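Local atomic coordinates of thiaminase-I (Naegleria gruberi, PDB entry 4HCW), a protein that is a thiaminase of mixed alpha/beta architecture, built around a branched, largely antiparallel sheet flanked by helices. Residues A[167-172]-A[193-198]. Numbering follows the deposited sequence.
Sequences QLLQSS and KDITQK
With CG1 swung beside its backbone N (chi1 -56°) and CG2 set anti to that N, Ile195 spreads its two branches between Leu168 and Leu169, at the C-terminal end of helix 158-169. Ile195 CG2 rests against Leu168 CB at 3.6 Å. Ile195 CG1 lies 3.7 Å from Leu169 CD1, and these two side chains cross at about a right angle; Leu169 reaches there because its CG is anti to the backbone N (chi1 -179°). Ile195 CD1 sits against the backbone at the helix end, 3.6 Å from Leu168 O and also near Leu169 CA, an apolar contact and not a bond. The forked end of Leu168 lies against Lys198, with Leu168 CD2 3.7 Å from Lys198 CB. Isoleucine suits its place, since branching at CB offers CG2 to Leu168 and CG1 to Leu169. Lysine suits the margin: CB serves the apolar contact, while the bent chain carries its amino group away. Leu137 of helix 136-143 touches both Leu168 and Lys198, extending the apolar patch to a third helix. No hydrogen bond joins the two segments, which implies that the end of helix 158-169 and the start of helix 193-203 meet here through van der Waals contact and the burial of hydrocarbon.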
loop_
_atom_site.group_PDB
_atom_site.type_symbol
_atom_site.label_atom_id
_atom_site.label_comp_id
_atom_site.label_asym_id
_atom_site.label_seq_id
_atom_site.Cartn_x
_atom_site.Cartn_y
_atom_site.Cartn_z
ATOM N N GLN A 167 2.178 -4.485 13.975
ATOM C CA GLN A 167 2.147 -3.043 14.193
ATOM C C GLN A 167 1.924 -2.718 15.667
ATOM O O GLN A 167 2.557 -1.817 16.216
ATOM C CB GLN A 167 1.064 -2.383 13.337
ATOM C CG GLN A 167 1.348 -2.389 11.846
ATOM C CD GLN A 167 0.304 -1.625 11.056
ATOM O OE1 GLN A 167 -0.265 -0.646 11.540
ATOM N NE2 GLN A 167 0.040 -2.073 9.834
ATOM N N LEU A 168 1.018 -3.459 16.300
ATOM C CA LEU A 168 0.753 -3.301 17.724
ATOM C C LEU A 168 1.958 -3.750 18.544
ATOM O O LEU A 168 2.244 -3.193 19.604
ATOM C CB LEU A 168 -0.473 -4.119 18.133
ATOM C CG LEU A 168 -1.846 -3.697 17.608
ATOM C CD1 LEU A 168 -2.825 -4.857 17.688
ATOM C CD2 LEU A 168 -2.372 -2.512 18.391
ATOM N N LEU A 169 2.661 -4.759 18.039
ATOM C CA LEU A 169 3.774 -5.364 18.762
ATOM C C LEU A 169 5.061 -4.548 18.666
ATOM O O LEU A 169 5.443 -3.866 19.618
ATOM C CB LEU A 169 4.017 -6.792 18.264
ATOM C CG LEU A 169 5.136 -7.593 18.930
ATOM C CD1 LEU A 169 4.905 -7.707 20.430
ATOM C CD2 LEU A 169 5.253 -8.972 18.296
ATOM N N GLN A 170 5.726 -4.621 17.516
ATOM C CA GLN A 170 7.030 -3.984 17.338
ATOM C C GLN A 170 6.983 -2.460 17.395
ATOM O O GLN A 170 5.950 -1.843 17.132
ATOM C CB GLN A 170 7.682 -4.430 16.025
ATOM C CG GLN A 170 8.490 -5.716 16.123
ATOM C CD GLN A 170 7.626 -6.960 16.082
ATOM O OE1 GLN A 170 8.052 -8.038 16.497
ATOM N NE2 GLN A 170 6.409 -6.821 15.571
ATOM N N SER A 171 8.119 -1.867 17.747
ATOM C CA SER A 171 8.282 -0.419 17.743
ATOM C C SER A 171 9.687 -0.087 17.258
ATOM O O SER A 171 10.631 -0.834 17.515
ATOM C CB SER A 171 8.057 0.158 19.142
ATOM O OG SER A 171 9.066 -0.272 20.039
ATOM N N SER A 172 9.826 1.032 16.555
ATOM C CA SER A 172 11.115 1.408 15.988
ATOM C C SER A 172 11.344 2.915 16.030
ATOM O O SER A 172 10.396 3.699 15.999
ATOM C CB SER A 172 11.231 0.900 14.548
ATOM O OG SER A 172 12.479 1.256 13.976
ATOM N N LYS A 193 -0.258 -12.172 24.376
ATOM C CA LYS A 193 -1.630 -11.962 24.831
ATOM C C LYS A 193 -1.982 -10.487 25.017
ATOM O O LYS A 193 -3.148 -10.106 24.908
ATOM C CB LYS A 193 -1.894 -12.737 26.125
ATOM C CG LYS A 193 -2.567 -14.085 25.913
ATOM C CD LYS A 193 -1.735 -14.997 25.031
ATOM C CE LYS A 193 -2.436 -16.321 24.783
ATOM N NZ LYS A 193 -1.603 -17.238 23.957
ATOM N N ASP A 194 -0.978 -9.664 25.299
ATOM C CA ASP A 194 -1.194 -8.230 25.450
ATOM C C ASP A 194 -1.526 -7.594 24.104
ATOM O O ASP A 194 -2.332 -6.668 24.023
ATOM C CB ASP A 194 0.035 -7.559 26.064
ATOM C CG ASP A 194 0.298 -8.014 27.487
ATOM O OD1 ASP A 194 -0.677 -8.326 28.203
ATOM O OD2 ASP A 194 1.480 -8.060 27.889
ATOM N N ILE A 195 -0.897 -8.104 23.051
ATOM C CA ILE A 195 -1.131 -7.611 21.700
ATOM C C ILE A 195 -2.461 -8.134 21.166
ATOM O O ILE A 195 -3.197 -7.417 20.486
ATOM C CB ILE A 195 0.010 -8.027 20.752
ATOM C CG1 ILE A 195 1.354 -7.547 21.302
ATOM C CG2 ILE A 195 -0.221 -7.480 19.356
ATOM C CD1 ILE A 195 1.411 -6.056 21.566
ATOM N N THR A 196 -2.769 -9.387 21.491
ATOM C CA THR A 196 -4.034 -9.997 21.101
ATOM C C THR A 196 -5.201 -9.290 21.798
ATOM O O THR A 196 -6.332 -9.291 21.305
ATOM C CB THR A 196 -4.036 -11.525 21.383
ATOM O OG1 THR A 196 -4.260 -12.241 20.162
ATOM C CG2 THR A 196 -5.104 -11.912 22.396
ATOM N N GLN A 197 -4.905 -8.668 22.936
ATOM C CA GLN A 197 -5.890 -7.881 23.669
ATOM C C GLN A 197 -6.243 -6.608 22.907
ATOM O O GLN A 197 -7.415 -6.250 22.787
ATOM C CB GLN A 197 -5.357 -7.529 25.060
ATOM C CG GLN A 197 -6.256 -6.605 25.871
ATOM C CD GLN A 197 -7.473 -7.311 26.440
ATOM O OE1 GLN A 197 -8.320 -7.813 25.701
ATOM N NE2 GLN A 197 -7.565 -7.353 27.765
ATOM N N LYS A 198 -5.218 -5.929 22.397
ATOM C CA LYS A 198 -5.399 -4.690 21.647
ATOM C C LYS A 198 -6.212 -4.921 20.377
ATOM O O LYS A 198 -7.104 -4.139 20.048
ATOM C CB LYS A 198 -4.041 -4.090 21.278
ATOM C CG LYS A 198 -3.084 -3.926 22.446
ATOM C CD LYS A 198 -3.581 -2.890 23.437
ATOM C CE LYS A 198 -2.552 -2.645 24.529
ATOM N NZ LYS A 198 -1.251 -2.186 23.965
#